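Local structure of luciferase-like enzymeAMP-CoA-ligase (Zophobas atratus, 4W8O) at residues Y322-S325 / L329-I332; G375-K380 / G415-I420; E126-I131 / C142-F147; V98-T103 / R119-E124. The protein probably activates carboxylic acids with ATP as an AMP-CoA-ligase of the luciferase-like, adenylate-forming ANL superfamily. All coordinates share one frame; numbering follows the deposited sequence.

How the interactions relate
Read from the N terminus, interaction 4 comes first: 98-103 and 119-124 close a loop filled mostly by helix 106-116. Interaction 3 follows at once, since helix 128-138 comes directly after strand 120-124 and leads to strand 143-147, the neighbour of 120-124 in one mixed sheet; the two contacts touch, and Phe147 N lies 2.8 Å from Val123 O, a probable hydrogen bond. Far along the chain, interaction 1 closes a tight hairpin in the second mixed sheet. Interaction 2 then closes a 34-residue loop within the antiparallel sheet, which meets that hairpin where Tyr322 packs on Leu377 and Val419. All four loops run in series, none within or across another.

Interaction 1 (Y322-S325 / L329-I332); sequences YGMS and LLSI
A beta hairpin built from strands 317-324 and 328-332 brings Tyr322 against Leu330 and Ser331. Tyr322 N donates to Ser331 O over 2.9 Å. Tyr322 O takes two donors, Leu330 N at 2.7 Å and Ser331 N at 3.2 Å. Two residues facing one define a classic beta bulge, and the register slips by one before Gly323 pairs with Leu329. There the CA atoms of Gly323 and Leu329 are 4.3 Å apart, close quarters that suit a residue without a side chain. With CG anti to the backbone N (chi1 168°), the Tyr322 ring leans over the Leu330 and Ser331 side of the hairpin: Ser331 OG sits at the ring edge, 3.6 Å from Tyr322 CD2, while Leu330 CD1 approaches CE2 of the ring obliquely at 3.8 Å. The two hydroxyls are bonded outside the hairpin, Tyr322 OH to Asp407 OD2 and Ser331 OG to Cys349 O. Replacing Tyr322 by an alanine would probably leave Leu330 CD1 without its aromatic neighbour and Asp407 without the phenol. Met324 SD adds a looser touch on Leu330 CD1. Gly323, Met324, Ser325 and Leu329 also line the pocket holding a polyether, probably from the crystallisation liquor.

Interaction 2 (G375-K380 / G415-I420); sequences GELRVK and GCVYVI
Leu377 points at the strand of Val417 and Val419 and presents a single methyl, CD2, to both valines. CD2 comes within 3.9 Å of Val417 CG1 and 4.1 Å of Val419 CG2, and the leucine crosses each valine at a slant. The valines use different branches: Val417 offers CG1, which stands anti to its backbone N (chi1 180°), whereas Val419 offers CG2, which stands anti to the carbonyl carbon. Being two residues apart on one strand, they meet the leucine methyl side by side, with one methyl each. Branched aliphatic residues suit this place, because the contact contains no hydrogen bond and rests on apolar fit alone; the backbones stay well apart, with the CA atoms of Leu377 and Val419 8.2 Å from each other. Arg378, the next residue along, turns from this apolar side to a charged one. Its NH2 meets Glu376 OE1 at 2.8 Å in a nearly straight salt bridge (177°) that lies in the guanidinium plane but reaches the anti side of the carboxylate oxygen, well out of the carboxylate plane. Arg378 NH1 is held in turn by Glu366 and Asp398, so several acids probably share its charge. Strands 367-380 and 417-422 belong to one antiparallel sheet, where strand 403-411 runs between them, and Tyr322 of strand 317-324 packs on both Leu377 and Val419.

Interaction 3 (E126-I131 / C142-F147); sequences ESLKLI and CEIIVF
The first turn of helix 128-138 lies over strand 143-147 with CA atoms 7.5 Å apart at Leu128 and Val146, a spacing that leaves room for side chains between them, and no hydrogen bond joins the two segments. Strand 120-124, this helix and strand 143-147 form a beta-alpha-beta unit, in which the crossover helix packs on the two parallel strands it connects. Leu128 does most of the touching by dividing its two methyls: CD1 meets Ile144 CG2 at 4.0 Å, and CD2 reaches Val146 CG2 at 4.1 Å, the leucine crossing that valine at about a right angle. Its CG stands opposite the backbone N across the CA–CB bond (chi1 176°), which carries the forked end toward the strand. One turn further on, Ile131 runs past Ile144 in the opposite direction, CG2 beside CD1 of Ile144, and also rests on Ile121 and Val123 of the preceding strand. Beta-branched residues suit the extended strand, and Ile144 and Val146 turn their apolar branches to the helix, whereas Ile145 between them points away. Beside exposed Glu126, one water donates to Phe147 O at 2.7 Å and, weakly, to Glu126 OE1 at 3.5 Å.

Interaction 4 (V98-T103 / R119-E124); sequences VNLDPT and RIIFVE
Leu100 and Ile121 meet by their ends, CD1 of one 4.0 Å from CD1 of the other, with the two side chains crossing at about a right angle. Two residues on, Pro102 CB rests 3.6 Å from Glu124 OE2 in a van der Waals contact, and the proline CG lies a little farther from the same oxygen; the rigid ring suits a turn just after the strand. Both contacts join the end of strand 96-99 and the loop after it to strand 120-124, two parallel strands of the mixed sheet with strand 72-76 between them; helix 106-116 makes the connection, a beta-alpha-beta crossover. Long aliphatic chains suit Leu100 and Ile121 because their ends meet across strand 72-76, where both touch Cys74. Ile121 reaches over with CG1 anti to the backbone N (chi1 173°), and Leu100 is covered on the helix side by Ile109, Leu112 and Leu113. Glu124 is buried, yet each carboxylate oxygen has a polar partner: OE2 is hydrogen-bonded to Ser127 OG and OE1 to Thr78 OG1. Those hydroxyls probably fix the carboxylate where it borders the proline ring. The loop carrying Pro102 is itself shaped by an Asx turn, in which Thr103 N donates to Asp101 OD1 over 3.1 Å from above the carboxylate plane. Thr103 OG1 adds a weak bond to the same oxygen.

Interaction 1 (Y322-S325 / L329-I332)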
loop_
_atom_site.group_PDB
_atom_site.type_symbol
_atom_site.label_atom_id
_atom_site.label_comp_id
_atom_site.label_asym_id
_atom_site.label_seq_id
_atom_site.Cartn_x
_atom_site.Cartn_y
_atom_site.Cartn_z
ATOM N N TYR A 322 -10.068 -6.954 3.962
ATOM C CA TYR A 322 -9.844 -7.735 2.751
ATOM C C TYR A 322 -9.576 -6.794 1.581
ATOM O O TYR A 322 -10.330 -5.851 1.346
ATOM C CB TYR A 322 -11.084 -8.570 2.473
ATOM C CG TYR A 322 -11.167 -9.226 1.113
ATOM C CD1 TYR A 322 -10.181 -10.103 0.673
ATOM C CD2 TYR A 322 -12.275 -9.023 0.295
ATOM C CE1 TYR A 322 -10.275 -10.729 -0.561
ATOM C CE2 TYR A 322 -12.376 -9.640 -0.940
ATOM C CZ TYR A 322 -11.376 -10.491 -1.362
ATOM O OH TYR A 322 -11.495 -11.105 -2.583
ATOM N N GLY A 323 -8.503 -7.045 0.850
ATOM C CA GLY A 323 -8.181 -6.225 -0.307
ATOM C C GLY A 323 -7.129 -6.856 -1.178
ATOM O O GLY A 323 -6.620 -7.923 -0.882
ATOM N N MET A 324 -6.807 -6.181 -2.267
ATOM C CA MET A 324 -5.794 -6.659 -3.166
ATOM C C MET A 324 -5.142 -5.510 -3.906
ATOM O O MET A 324 -5.635 -4.387 -3.873
ATOM C CB MET A 324 -6.387 -7.672 -4.147
ATOM C CG MET A 324 -7.674 -7.254 -4.822
ATOM S SD MET A 324 -8.692 -8.691 -5.247
ATOM C CE MET A 324 -7.906 -9.274 -6.747
ATOM N N SER A 325 -4.035 -5.813 -4.578
ATOM C CA SER A 325 -3.252 -4.798 -5.271
ATOM C C SER A 325 -4.034 -4.157 -6.384
ATOM O O SER A 325 -3.840 -2.980 -6.684
ATOM C CB SER A 325 -1.976 -5.412 -5.834
ATOM O OG SER A 325 -1.255 -6.017 -4.782
ATOM N N LEU A 329 -8.573 -1.632 -0.703
ATOM C CA LEU A 329 -9.423 -2.198 0.337
ATOM C C LEU A 329 -10.848 -2.440 -0.169
ATOM O O LEU A 329 -11.473 -1.542 -0.722
ATOM C CB LEU A 329 -9.429 -1.256 1.545
ATOM C CG LEU A 329 -9.909 -1.770 2.896
ATOM C CD1 LEU A 329 -9.289 -3.104 3.263
ATOM C CD2 LEU A 329 -9.580 -0.725 3.954
ATOM N N LEU A 330 -11.340 -3.663 0.022
ATOM C CA LEU A 330 -12.630 -4.101 -0.518
ATOM C C LEU A 330 -13.698 -4.283 0.549
ATOM O O LEU A 330 -14.871 -3.969 0.324
ATOM C CB LEU A 330 -12.457 -5.415 -1.278
ATOM C CG LEU A 330 -11.763 -5.288 -2.630
ATOM C CD1 LEU A 330 -11.626 -6.665 -3.264
ATOM C CD2 LEU A 330 -12.524 -4.320 -3.537
ATOM N N SER A 331 -13.311 -4.833 1.692
ATOM C CA SER A 331 -14.226 -4.918 2.822
ATOM C C SER A 331 -13.494 -4.742 4.132
ATOM O O SER A 331 -12.337 -5.142 4.270
ATOM C CB SER A 331 -15.009 -6.234 2.797
ATOM O OG SER A 331 -14.153 -7.356 2.882
ATOM N N ILE A 332 -14.195 -4.130 5.081
ATOM C CA ILE A 332 -13.683 -3.836 6.420
ATOM C C ILE A 332 -14.837 -3.258 7.252
ATOM O O ILE A 332 -15.751 -2.658 6.696
ATOM C CB ILE A 332 -12.509 -2.830 6.374
ATOM C CG1 ILE A 332 -11.862 -2.677 7.753
ATOM C CG2 ILE A 332 -12.975 -1.481 5.855
ATOM C CD1 ILE A 332 -10.461 -2.099 7.708
#

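Interaction 2 (G375-K380 / G415-I420)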
loop_
_atom_site.group_PDB
_atom_site.type_symbol
_atom_site.label_atom_id
_atom_site.label_comp_id
_atom_site.label_asym_id
_atom_site.label_seq_id
_atom_site.Cartn_x
_atom_site.Cartn_y
_atom_site.Cartn_z
ATOM N N GLY A 375 -19.931 -18.296 -4.104
ATOM C CA GLY A 375 -19.637 -18.071 -5.518
ATOM C C GLY A 375 -18.367 -17.239 -5.640
ATOM O O GLY A 375 -17.638 -17.077 -4.662
ATOM N N GLU A 376 -18.123 -16.694 -6.827
ATOM C CA GLU A 376 -16.912 -15.924 -7.096
ATOM C C GLU A 376 -17.141 -14.465 -6.706
ATOM O O GLU A 376 -18.109 -13.843 -7.164
ATOM C CB GLU A 376 -16.532 -16.013 -8.580
ATOM C CG GLU A 376 -16.654 -17.407 -9.192
ATOM C CD GLU A 376 -16.085 -17.503 -10.604
ATOM O OE1 GLU A 376 -16.131 -16.504 -11.356
ATOM O OE2 GLU A 376 -15.593 -18.592 -10.969
ATOM N N LEU A 377 -16.274 -13.921 -5.856
ATOM C CA LEU A 377 -16.350 -12.491 -5.522
ATOM C C LEU A 377 -15.904 -11.623 -6.686
ATOM O O LEU A 377 -14.798 -11.782 -7.220
ATOM C CB LEU A 377 -15.515 -12.138 -4.289
ATOM C CG LEU A 377 -16.274 -12.238 -2.973
ATOM C CD1 LEU A 377 -16.488 -13.702 -2.622
ATOM C CD2 LEU A 377 -15.536 -11.510 -1.861
ATOM N N ARG A 378 -16.774 -10.697 -7.066
ATOM C CA ARG A 378 -16.453 -9.724 -8.097
ATOM C C ARG A 378 -16.763 -8.327 -7.603
ATOM O O ARG A 378 -17.758 -8.112 -6.914
ATOM C CB ARG A 378 -17.217 -10.045 -9.373
ATOM C CG ARG A 378 -17.032 -11.489 -9.795
ATOM C CD ARG A 378 -17.293 -11.672 -11.263
ATOM N NE ARG A 378 -17.207 -13.078 -11.644
ATOM C CZ ARG A 378 -17.795 -13.601 -12.715
ATOM N NH1 ARG A 378 -18.519 -12.841 -13.524
ATOM N NH2 ARG A 378 -17.666 -14.892 -12.974
ATOM N N VAL A 379 -15.906 -7.379 -7.969
ATOM C CA VAL A 379 -15.925 -6.044 -7.378
ATOM C C VAL A 379 -15.724 -4.957 -8.433
ATOM O O VAL A 379 -15.163 -5.221 -9.501
ATOM C CB VAL A 379 -14.843 -5.924 -6.284
ATOM C CG1 VAL A 379 -15.115 -6.923 -5.165
ATOM C CG2 VAL A 379 -13.454 -6.155 -6.864
ATOM N N LYS A 380 -16.199 -3.745 -8.132
ATOM C CA LYS A 380 -16.117 -2.626 -9.071
ATOM C C LYS A 380 -16.102 -1.291 -8.344
ATOM O O LYS A 380 -16.919 -1.052 -7.472
ATOM C CB LYS A 380 -17.293 -2.656 -10.050
ATOM C CG LYS A 380 -17.179 -1.645 -11.182
ATOM C CD LYS A 380 -18.302 -1.828 -12.187
ATOM C CE LYS A 380 -18.237 -0.809 -13.314
ATOM N NZ LYS A 380 -19.309 -1.056 -14.327
ATOM N N GLY A 415 -25.026 -8.353 5.204
ATOM C CA GLY A 415 -24.025 -7.877 4.251
ATOM C C GLY A 415 -22.563 -8.047 4.654
ATOM O O GLY A 415 -21.674 -7.499 3.991
ATOM N N CYS A 416 -22.301 -8.778 5.738
ATOM C CA CYS A 416 -20.927 -9.137 6.114
ATOM C C CYS A 416 -20.330 -10.130 5.111
ATOM O O CYS A 416 -20.996 -11.083 4.708
ATOM C CB CYS A 416 -20.894 -9.721 7.523
ATOM S SG CYS A 416 -21.232 -8.492 8.797
ATOM N N VAL A 417 -19.079 -9.891 4.713
ATOM C CA VAL A 417 -18.428 -10.669 3.661
ATOM C C VAL A 417 -17.524 -11.766 4.249
ATOM O O VAL A 417 -16.860 -11.561 5.267
ATOM C CB VAL A 417 -17.598 -9.741 2.744
ATOM C CG1 VAL A 417 -16.905 -10.533 1.644
ATOM C CG2 VAL A 417 -18.488 -8.657 2.142
ATOM N N TYR A 418 -17.506 -12.925 3.593
ATOM C CA TYR A 418 -16.667 -14.061 4.002
ATOM C C TYR A 418 -15.957 -14.615 2.779
ATOM O O TYR A 418 -16.605 -14.992 1.802
ATOM C CB TYR A 418 -17.513 -15.173 4.631
ATOM C CG TYR A 418 -18.176 -14.784 5.931
ATOM C CD1 TYR A 418 -19.404 -14.128 5.940
ATOM C CD2 TYR A 418 -17.577 -15.076 7.155
ATOM C CE1 TYR A 418 -20.009 -13.767 7.132
ATOM C CE2 TYR A 418 -18.176 -14.721 8.349
ATOM C CZ TYR A 418 -19.392 -14.067 8.332
ATOM O OH TYR A 418 -19.982 -13.705 9.521
ATOM N N VAL A 419 -14.627 -14.650 2.836
ATOM C CA VAL A 419 -13.805 -15.227 1.773
ATOM C C VAL A 419 -13.357 -16.590 2.256
ATOM O O VAL A 419 -12.870 -16.718 3.379
ATOM C CB VAL A 419 -12.567 -14.351 1.471
ATOM C CG1 VAL A 419 -11.700 -14.989 0.388
ATOM C CG2 VAL A 419 -12.995 -12.947 1.065
ATOM N N ILE A 420 -13.525 -17.609 1.422
ATOM C CA ILE A 420 -13.239 -18.973 1.858
ATOM C C ILE A 420 -12.075 -19.646 1.125
ATOM O O ILE A 420 -11.322 -20.392 1.746
ATOM C CB ILE A 420 -14.520 -19.855 1.872
ATOM C CG1 ILE A 420 -15.107 -20.051 0.473
ATOM C CG2 ILE A 420 -15.570 -19.230 2.784
ATOM C CD1 ILE A 420 -16.420 -20.818 0.457
#

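Interaction 3 (E126-I131 / C142-F147)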
loop_
_atom_site.group_PDB
_atom_site.type_symbol
_atom_site.label_atom_id
_atom_site.label_comp_id
_atom_site.label_asym_id
_atom_site.label_seq_id
_atom_site.Cartn_x
_atom_site.Cartn_y
_atom_site.Cartn_z
ATOM N N GLU A 126 22.409 -3.341 0.545
ATOM C CA GLU A 126 22.257 -4.775 0.783
ATOM C C GLU A 126 21.657 -5.518 -0.414
ATOM O O GLU A 126 21.763 -6.726 -0.510
ATOM C CB GLU A 126 21.366 -5.017 2.007
ATOM C CG GLU A 126 21.898 -4.449 3.315
ATOM C CD GLU A 126 21.659 -2.949 3.491
ATOM O OE1 GLU A 126 21.032 -2.313 2.614
ATOM O OE2 GLU A 126 22.128 -2.396 4.511
ATOM N N SER A 127 21.003 -4.796 -1.312
ATOM C CA SER A 127 20.345 -5.400 -2.460
ATOM C C SER A 127 21.068 -5.037 -3.768
ATOM O O SER A 127 20.584 -5.348 -4.856
ATOM C CB SER A 127 18.878 -4.938 -2.507
ATOM O OG SER A 127 18.149 -5.384 -1.368
ATOM N N LEU A 128 22.227 -4.384 -3.666
ATOM C CA LEU A 128 22.962 -3.949 -4.852
ATOM C C LEU A 128 23.393 -5.118 -5.753
ATOM O O LEU A 128 23.153 -5.080 -6.956
ATOM C CB LEU A 128 24.171 -3.088 -4.455
ATOM C CG LEU A 128 25.106 -2.622 -5.573
ATOM C CD1 LEU A 128 24.344 -1.939 -6.693
ATOM C CD2 LEU A 128 26.175 -1.700 -5.008
ATOM N N LYS A 129 24.005 -6.151 -5.178
ATOM C CA LYS A 129 24.446 -7.321 -5.963
ATOM C C LYS A 129 23.265 -8.035 -6.625
ATOM O O LYS A 129 23.340 -8.450 -7.776
ATOM C CB LYS A 129 25.213 -8.326 -5.095
ATOM C CG LYS A 129 26.688 -8.012 -4.875
ATOM C CD LYS A 129 27.433 -9.266 -4.440
ATOM C CE LYS A 129 28.791 -8.962 -3.818
ATOM N NZ LYS A 129 29.716 -8.267 -4.752
ATOM N N LEU A 130 22.184 -8.192 -5.876
ATOM C CA LEU A 130 20.950 -8.764 -6.402
ATOM C C LEU A 130 20.486 -8.030 -7.668
ATOM O O LEU A 130 20.219 -8.650 -8.696
ATOM C CB LEU A 130 19.867 -8.697 -5.323
ATOM C CG LEU A 130 18.449 -9.132 -5.695
ATOM C CD1 LEU A 130 18.410 -10.617 -6.040
ATOM C CD2 LEU A 130 17.520 -8.812 -4.537
ATOM N N ILE A 131 20.410 -6.706 -7.588
ATOM C CA ILE A 131 19.994 -5.889 -8.723
ATOM C C ILE A 131 20.998 -5.962 -9.886
ATOM O O ILE A 131 20.600 -6.117 -11.032
ATOM C CB ILE A 131 19.780 -4.412 -8.314
ATOM C CG1 ILE A 131 18.618 -4.275 -7.324
ATOM C CG2 ILE A 131 19.511 -3.548 -9.530
ATOM C CD1 ILE A 131 17.323 -4.909 -7.783
ATOM N N CYS A 142 20.328 0.096 -17.334
ATOM C CA CYS A 142 19.563 0.873 -16.381
ATOM C C CYS A 142 20.541 1.561 -15.457
ATOM O O CYS A 142 21.511 0.950 -15.023
ATOM C CB CYS A 142 18.649 -0.040 -15.562
ATOM S SG CYS A 142 17.598 0.807 -14.353
ATOM N N GLU A 143 20.298 2.828 -15.156
ATOM C CA GLU A 143 21.111 3.527 -14.177
ATOM C C GLU A 143 20.740 3.015 -12.782
ATOM O O GLU A 143 19.556 2.859 -12.461
ATOM C CB GLU A 143 20.878 5.035 -14.280
ATOM C CG GLU A 143 21.777 5.882 -13.395
ATOM C CD GLU A 143 21.282 7.315 -13.256
ATOM O OE1 GLU A 143 20.433 7.741 -14.057
ATOM O OE2 GLU A 143 21.749 8.019 -12.339
ATOM N N ILE A 144 21.753 2.732 -11.972
ATOM C CA ILE A 144 21.552 2.364 -10.578
ATOM C C ILE A 144 21.980 3.532 -9.698
ATOM O O ILE A 144 23.011 4.148 -9.944
ATOM C CB ILE A 144 22.363 1.107 -10.204
ATOM C CG1 ILE A 144 21.807 -0.124 -10.949
ATOM C CG2 ILE A 144 22.328 0.886 -8.696
ATOM C CD1 ILE A 144 22.706 -1.340 -10.880
ATOM N N ILE A 145 21.175 3.844 -8.685
ATOM C CA ILE A 145 21.533 4.860 -7.697
ATOM C C ILE A 145 21.409 4.219 -6.318
ATOM O O ILE A 145 20.360 3.679 -5.979
ATOM C CB ILE A 145 20.653 6.121 -7.834
ATOM C CG1 ILE A 145 20.852 6.747 -9.222
ATOM C CG2 ILE A 145 20.996 7.138 -6.756
ATOM C CD1 ILE A 145 20.020 7.983 -9.487
ATOM N N VAL A 146 22.491 4.268 -5.538
ATOM C CA VAL A 146 22.576 3.533 -4.279
ATOM C C VAL A 146 22.194 4.425 -3.102
ATOM O O VAL A 146 22.595 5.589 -3.046
ATOM C CB VAL A 146 24.009 2.978 -4.063
ATOM C CG1 VAL A 146 24.148 2.300 -2.704
ATOM C CG2 VAL A 146 24.375 2.015 -5.180
ATOM N N PHE A 147 21.403 3.880 -2.179
ATOM C CA PHE A 147 21.187 4.508 -0.878
ATOM C C PHE A 147 22.407 4.243 -0.011
ATOM O O PHE A 147 22.422 3.329 0.803
ATOM C CB PHE A 147 19.935 3.960 -0.175
ATOM C CG PHE A 147 18.645 4.337 -0.840
ATOM C CD1 PHE A 147 18.204 5.651 -0.831
ATOM C CD2 PHE A 147 17.863 3.373 -1.472
ATOM C CE1 PHE A 147 17.012 6.007 -1.444
ATOM C CE2 PHE A 147 16.666 3.721 -2.083
ATOM C CZ PHE A 147 16.241 5.049 -2.073
HETATM O O HOH W 1 21.531 1.030 1.882
#

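Interaction 4 (V98-T103 / R119-E124)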
loop_
_atom_site.group_PDB
_atom_site.type_symbol
_atom_site.label_atom_id
_atom_site.label_comp_id
_atom_site.label_asym_id
_atom_site.label_seq_id
_atom_site.Cartn_x
_atom_site.Cartn_y
_atom_site.Cartn_z
ATOM N N VAL A 98 7.537 2.153 -9.096
ATOM C CA VAL A 98 7.313 0.745 -8.805
ATOM C C VAL A 98 8.381 0.216 -7.848
ATOM O O VAL A 98 9.555 0.553 -7.963
ATOM C CB VAL A 98 7.261 -0.101 -10.104
ATOM C CG1 VAL A 98 8.569 -0.029 -10.880
ATOM C CG2 VAL A 98 6.910 -1.550 -9.785
ATOM N N ASN A 99 7.967 -0.618 -6.908
ATOM C CA ASN A 99 8.882 -1.180 -5.919
ATOM C C ASN A 99 9.103 -2.675 -6.103
ATOM O O ASN A 99 8.173 -3.415 -6.434
ATOM C CB ASN A 99 8.357 -0.884 -4.517
ATOM C CG ASN A 99 8.164 0.601 -4.281
ATOM O OD1 ASN A 99 9.109 1.298 -3.942
ATOM N ND2 ASN A 99 6.935 1.101 -4.503
ATOM N N LEU A 100 10.347 -3.107 -5.898
ATOM C CA LEU A 100 10.699 -4.522 -5.888
ATOM C C LEU A 100 10.965 -4.989 -4.462
ATOM O O LEU A 100 11.372 -4.201 -3.616
ATOM C CB LEU A 100 11.947 -4.768 -6.723
ATOM C CG LEU A 100 11.933 -4.215 -8.140
ATOM C CD1 LEU A 100 13.263 -4.522 -8.796
ATOM C CD2 LEU A 100 10.785 -4.773 -8.965
ATOM N N ASP A 101 10.733 -6.271 -4.205
ATOM C CA ASP A 101 10.953 -6.851 -2.882
ATOM C C ASP A 101 12.407 -7.317 -2.809
ATOM O O ASP A 101 12.818 -8.163 -3.602
ATOM C CB ASP A 101 10.011 -8.039 -2.663
ATOM C CG ASP A 101 9.923 -8.485 -1.197
ATOM O OD1 ASP A 101 10.847 -8.213 -0.393
ATOM O OD2 ASP A 101 8.909 -9.141 -0.858
ATOM N N PRO A 102 13.182 -6.773 -1.854
ATOM C CA PRO A 102 14.572 -7.186 -1.650
ATOM C C PRO A 102 14.745 -8.671 -1.298
ATOM O O PRO A 102 15.828 -9.196 -1.474
ATOM C CB PRO A 102 15.038 -6.325 -0.471
ATOM C CG PRO A 102 14.095 -5.186 -0.414
ATOM C CD PRO A 102 12.781 -5.717 -0.907
ATOM N N THR A 103 13.689 -9.331 -0.823
ATOM C CA THR A 103 13.760 -10.751 -0.470
ATOM C C THR A 103 13.495 -11.676 -1.654
ATOM O O THR A 103 13.498 -12.892 -1.489
ATOM C CB THR A 103 12.745 -11.121 0.628
ATOM O OG1 THR A 103 11.421 -11.032 0.095
ATOM C CG2 THR A 103 12.877 -10.200 1.835
ATOM N N ARG A 119 14.150 3.130 -16.134
ATOM C CA ARG A 119 15.226 4.007 -16.554
ATOM C C ARG A 119 16.241 4.177 -15.439
ATOM O O ARG A 119 17.430 4.312 -15.683
ATOM C CB ARG A 119 14.677 5.365 -16.944
ATOM C CG ARG A 119 15.766 6.316 -17.373
ATOM C CD ARG A 119 15.209 7.356 -18.290
ATOM N NE ARG A 119 16.169 8.419 -18.541
ATOM C CZ ARG A 119 15.933 9.439 -19.352
ATOM N NH1 ARG A 119 14.764 9.528 -19.989
ATOM N NH2 ARG A 119 16.859 10.380 -19.524
ATOM N N ILE A 120 15.751 4.195 -14.209
ATOM C CA ILE A 120 16.605 4.296 -13.044
ATOM C C ILE A 120 16.060 3.332 -12.020
ATOM O O ILE A 120 14.838 3.136 -11.933
ATOM C CB ILE A 120 16.579 5.702 -12.419
ATOM C CG1 ILE A 120 17.227 6.725 -13.352
ATOM C CG2 ILE A 120 17.295 5.704 -11.072
ATOM C CD1 ILE A 120 16.980 8.163 -12.953
ATOM N N ILE A 121 16.964 2.741 -11.248
ATOM C CA ILE A 121 16.579 1.999 -10.054
ATOM C C ILE A 121 17.389 2.478 -8.849
ATOM O O ILE A 121 18.624 2.479 -8.874
ATOM C CB ILE A 121 16.680 0.464 -10.237
ATOM C CG1 ILE A 121 16.442 -0.244 -8.900
ATOM C CG2 ILE A 121 18.030 0.057 -10.787
ATOM C CD1 ILE A 121 16.043 -1.689 -9.052
ATOM N N PHE A 122 16.677 2.915 -7.816
ATOM C CA PHE A 122 17.269 3.225 -6.511
ATOM C C PHE A 122 17.339 1.943 -5.684
ATOM O O PHE A 122 16.336 1.235 -5.538
ATOM C CB PHE A 122 16.433 4.272 -5.765
ATOM C CG PHE A 122 16.529 5.660 -6.352
ATOM C CD1 PHE A 122 15.791 6.006 -7.471
ATOM C CD2 PHE A 122 17.351 6.617 -5.779
ATOM C CE1 PHE A 122 15.873 7.284 -8.020
ATOM C CE2 PHE A 122 17.444 7.891 -6.319
ATOM C CZ PHE A 122 16.704 8.225 -7.446
ATOM N N VAL A 123 18.513 1.664 -5.118
ATOM C CA VAL A 123 18.759 0.397 -4.431
ATOM C C VAL A 123 19.510 0.572 -3.110
ATOM O O VAL A 123 20.457 1.339 -3.023
ATOM C CB VAL A 123 19.542 -0.564 -5.355
ATOM C CG1 VAL A 123 20.974 -0.089 -5.549
ATOM C CG2 VAL A 123 19.537 -1.988 -4.803
ATOM N N GLU A 124 19.065 -0.139 -2.080
ATOM C CA GLU A 124 19.799 -0.216 -0.822
ATOM C C GLU A 124 21.111 -0.964 -1.042
ATOM O O GLU A 124 21.196 -1.822 -1.927
ATOM C CB GLU A 124 18.965 -0.911 0.267
ATOM C CG GLU A 124 18.609 -2.359 -0.057
ATOM C CD GLU A 124 17.790 -3.060 1.013
ATOM O OE1 GLU A 124 17.272 -2.401 1.940
ATOM O OE2 GLU A 124 17.672 -4.299 0.915
#